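Local coordinates for phosphoribosylglycinamide synthetase (Anaerococcus prevotii, PDB 4DIM), which probably acts as an ATP-dependent ligase of the ATP-grasp type, binding ATP and a metal ion, at residues A198-Y203 / L208-H213. Sequence-based numbering, arbitrary orientation.
Sequences AQAFVY and LFVMPH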
ATOM      1  N   ALA A 198      -8.069  -1.278   2.490  1.00 70.68           N
ATOM      2  CA  ALA A 198      -8.115  -2.420   3.382  1.00 70.41           C
ATOM      3  C   ALA A 198      -6.816  -3.175   3.373  1.00 73.33           C
ATOM      4  O   ALA A 198      -6.127  -3.208   2.358  1.00 74.83           O
ATOM      5  CB  ALA A 198      -9.245  -3.345   2.995  1.00 72.23           C
ATOM      6  N   GLN A 199      -6.509  -3.821   4.499  1.00 66.79           N
ATOM      7  CA  GLN A 199      -5.357  -4.686   4.672  1.00 64.51           C
ATOM      8  C   GLN A 199      -5.853  -6.089   4.824  1.00 66.35           C
ATOM      9  O   GLN A 199      -6.926  -6.309   5.378  1.00 67.21           O
ATOM     10  CB  GLN A 199      -4.501  -4.330   5.916  1.00 65.32           C
ATOM     11  CG  GLN A 199      -3.832  -2.964   5.933  1.00 66.97           C
ATOM     12  CD  GLN A 199      -2.902  -2.672   4.782  1.00 76.64           C
ATOM     13  OE1 GLN A 199      -1.770  -3.144   4.740  1.00 74.91           O
ATOM     14  NE2 GLN A 199      -3.362  -1.912   3.805  1.00 71.23           N
ATOM     15  N   ALA A 200      -5.080  -7.038   4.379  1.00 62.30           N
ATOM     16  CA  ALA A 200      -5.428  -8.428   4.552  1.00 63.93           C
ATOM     17  C   ALA A 200      -4.158  -9.236   4.608  1.00 72.59           C
ATOM     18  O   ALA A 200      -3.063  -8.697   4.465  1.00 71.66           O
ATOM     19  CB  ALA A 200      -6.369  -8.918   3.459  1.00 63.64           C
ATOM     20  N   PHE A 201      -4.296 -10.488   4.957  1.00 72.90           N
ATOM     21  CA  PHE A 201      -3.149 -11.364   5.082  1.00 74.88           C
ATOM     22  C   PHE A 201      -3.618 -12.744   4.687  1.00 80.79           C
ATOM     23  O   PHE A 201      -4.633 -13.192   5.213  1.00 80.12           O
ATOM     24  CB  PHE A 201      -2.630 -11.314   6.526  1.00 76.71           C
ATOM     25  CG  PHE A 201      -1.310 -11.991   6.758  1.00 80.41           C
ATOM     26  CD1 PHE A 201      -0.133 -11.258   6.799  1.00 83.12           C
ATOM     27  CD2 PHE A 201      -1.250 -13.345   7.031  1.00 85.59           C
ATOM     28  CE1 PHE A 201       1.080 -11.875   7.081  1.00 85.24           C
ATOM     29  CE2 PHE A 201      -0.033 -13.964   7.279  1.00 89.75           C
ATOM     30  CZ  PHE A 201       1.117 -13.218   7.326  1.00 87.33           C
ATOM     31  N   VAL A 202      -2.936 -13.375   3.721  1.00 78.74           N
ATOM     32  CA  VAL A 202      -3.274 -14.718   3.255  1.00 80.26           C
ATOM     33  C   VAL A 202      -2.092 -15.714   3.571  1.00 82.57           C
ATOM     34  O   VAL A 202      -0.947 -15.434   3.288  1.00 79.39           O
ATOM     35  CB  VAL A 202      -3.737 -14.721   1.765  1.00 83.94           C
ATOM     36  CG1 VAL A 202      -2.723 -14.095   0.827  1.00 83.73           C
ATOM     37  CG2 VAL A 202      -4.128 -16.125   1.300  1.00 87.06           C
ATOM     38  N   TYR A 203      -2.402 -16.859   4.190  1.00 83.37           N
ATOM     39  CA  TYR A 203      -1.405 -17.900   4.548  1.00 86.49           C
ATOM     40  C   TYR A 203      -1.976 -19.285   4.310  1.00 91.77           C
ATOM     41  O   TYR A 203      -2.984 -19.641   4.917  1.00 91.92           O
ATOM     42  CB  TYR A 203      -1.021 -17.750   6.022  1.00 87.04           C
ATOM     43  CG  TYR A 203      -0.160 -18.870   6.558  1.00 90.22           C
ATOM     44  CD1 TYR A 203       1.127 -19.068   6.084  1.00 93.58           C
ATOM     45  CD2 TYR A 203      -0.585 -19.651   7.630  1.00 91.52           C
ATOM     46  CE1 TYR A 203       1.953 -20.051   6.624  1.00 97.18           C
ATOM     47  CE2 TYR A 203       0.240 -20.619   8.192  1.00 94.20           C
ATOM     48  CZ  TYR A 203       1.499 -20.835   7.668  1.00 99.23           C
ATOM     49  OH  TYR A 203       2.347 -21.757   8.222  1.00102.95           O
ATOM     50  N   LEU A 208      -6.665 -14.605   6.852  1.00 84.17           N
ATOM     51  CA  LEU A 208      -6.754 -14.404   8.297  1.00 82.98           C
ATOM     52  C   LEU A 208      -7.686 -13.269   8.650  1.00 82.37           C
ATOM     53  O   LEU A 208      -8.443 -13.351   9.623  1.00 81.88           O
ATOM     54  CB  LEU A 208      -5.361 -14.095   8.843  1.00 82.98           C
ATOM     55  CG  LEU A 208      -4.298 -15.176   8.556  1.00 91.67           C
ATOM     56  CD1 LEU A 208      -3.055 -14.927   9.351  1.00 97.85           C
ATOM     57  CD2 LEU A 208      -4.832 -16.587   8.810  1.00 93.48           C
ATOM     58  N   PHE A 209      -7.603 -12.193   7.896  1.00 75.11           N
ATOM     59  CA  PHE A 209      -8.464 -11.053   8.140  1.00 73.23           C
ATOM     60  C   PHE A 209      -8.564 -10.133   6.927  1.00 78.06           C
ATOM     61  O   PHE A 209      -7.824 -10.254   5.965  1.00 79.33           O
ATOM     62  CB  PHE A 209      -7.939 -10.246   9.356  1.00 73.03           C
ATOM     63  CG  PHE A 209      -6.600  -9.595   9.121  1.00 73.30           C
ATOM     64  CD1 PHE A 209      -6.508  -8.372   8.491  1.00 73.39           C
ATOM     65  CD2 PHE A 209      -5.435 -10.200   9.552  1.00 75.54           C
ATOM     66  CE1 PHE A 209      -5.279  -7.787   8.266  1.00 74.25           C
ATOM     67  CE2 PHE A 209      -4.208  -9.626   9.294  1.00 77.39           C
ATOM     68  CZ  PHE A 209      -4.140  -8.417   8.664  1.00 74.39           C
ATOM     69  N   VAL A 210      -9.508  -9.223   7.000  1.00 74.43           N
ATOM     70  CA  VAL A 210      -9.675  -8.101   6.099  1.00 72.74           C
ATOM     71  C   VAL A 210      -9.979  -6.931   7.031  1.00 76.47           C
ATOM     72  O   VAL A 210     -10.948  -6.973   7.798  1.00 73.68           O
ATOM     73  CB  VAL A 210     -10.692  -8.269   4.955  1.00 75.86           C
ATOM     74  CG1 VAL A 210     -10.606  -7.093   3.998  1.00 75.38           C
ATOM     75  CG2 VAL A 210     -10.440  -9.563   4.195  1.00 77.47           C
HETATM   76  N   MSE A 211      -9.066  -5.954   7.056  1.00 73.30           N
HETATM   77  CA  MSE A 211      -9.212  -4.803   7.921  1.00 70.81           C
HETATM   78  C   MSE A 211      -9.434  -3.521   7.107  1.00 70.48           C
HETATM   79  O   MSE A 211      -8.462  -2.884   6.710  1.00 67.14           O
HETATM   80  CB  MSE A 211      -7.970  -4.643   8.808  1.00 72.05           C
HETATM   81  CG  MSE A 211      -8.164  -3.589   9.928  1.00 76.14           C
HETATM   82 SE   MSE A 211      -6.468  -3.076  10.696  0.82 79.94          SE
HETATM   83  CE  MSE A 211      -5.967  -2.008   9.326  1.00 76.20           C
ATOM     84  N   PRO A 212     -10.692  -3.056   6.982  1.00 66.63           N
ATOM     85  CA  PRO A 212     -10.933  -1.762   6.321  1.00 66.40           C
ATOM     86  C   PRO A 212     -10.268  -0.605   7.062  1.00 70.41           C
ATOM     87  O   PRO A 212     -10.031  -0.686   8.255  1.00 69.68           O
ATOM     88  CB  PRO A 212     -12.469  -1.637   6.337  1.00 68.88           C
ATOM     89  CG  PRO A 212     -12.947  -3.040   6.426  1.00 73.40           C
ATOM     90  CD  PRO A 212     -11.961  -3.757   7.269  1.00 68.47           C
ATOM     91  N   HIS A 213      -9.895   0.440   6.332  1.00 69.46           N
ATOM     92  CA  HIS A 213      -9.267   1.600   6.963  1.00 69.72           C
ATOM     93  C   HIS A 213      -9.523   2.883   6.184  1.00 74.73           C
ATOM     94  O   HIS A 213      -9.800   2.885   4.972  1.00 72.29           O
ATOM     95  CB  HIS A 213      -7.749   1.410   7.202  1.00 69.01           C
ATOM     96  CG  HIS A 213      -6.972   0.994   6.004  1.00 70.79           C
ATOM     97  ND1 HIS A 213      -6.576   1.914   5.043  1.00 71.63           N
ATOM     98  CD2 HIS A 213      -6.494  -0.230   5.669  1.00 70.63           C
ATOM     99  CE1 HIS A 213      -5.945   1.214   4.122  1.00 70.06           C
ATOM    100  NE2 HIS A 213      -5.847  -0.083   4.473  1.00 70.25           N
TER
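Gln199 and Met211, the latter modelled as selenomethionine, form an antiparallel hydrogen-bonded pair in a beta hairpin within the large sheet of the ATP-grasp domain. Met211 N donates almost straight to Gln199 O at 2.7 Å, and the same oxygen also receives a CA-H...O contact from Val210. The return bond, from Gln199 N to Met211 O, measures 3.1 Å. Farther along, Leu208 N donates to Phe201 O at 3.0 Å, a more bent bond (N-H...O 146°).

Ala198, Ala200, Val210 and Pro212 lie on one face of the sheet, where helix 236-253 packs on Ala200, Val210 and Pro212; Ala198 CB meets Val210 CG1 at 4.1 Å. Gln199, Phe201, Phe209 and Met211 project from the other face, where Phe209 also meets the rings of Tyr293 and Trp314. With CG between backbone N and carbonyl carbon (chi1 66°), the Phe209 ring leans across the neighbouring strand, placing CE2 3.6 Å from Phe201 CB, with Phe201 N over one face, toward the rim.

The buried amide of Gln199 is satisfied at both ends: OE1 accepts from Gly281 N, and NE2 donates to Asn261 OD1, its stronger partner, as well as to His213. His213 ND1 has a weak hydrogen bond to Asp215, while its NE2 accepts from Gln199 NE2 at 3.2 Å, the donor lying 28° out of the imidazole plane.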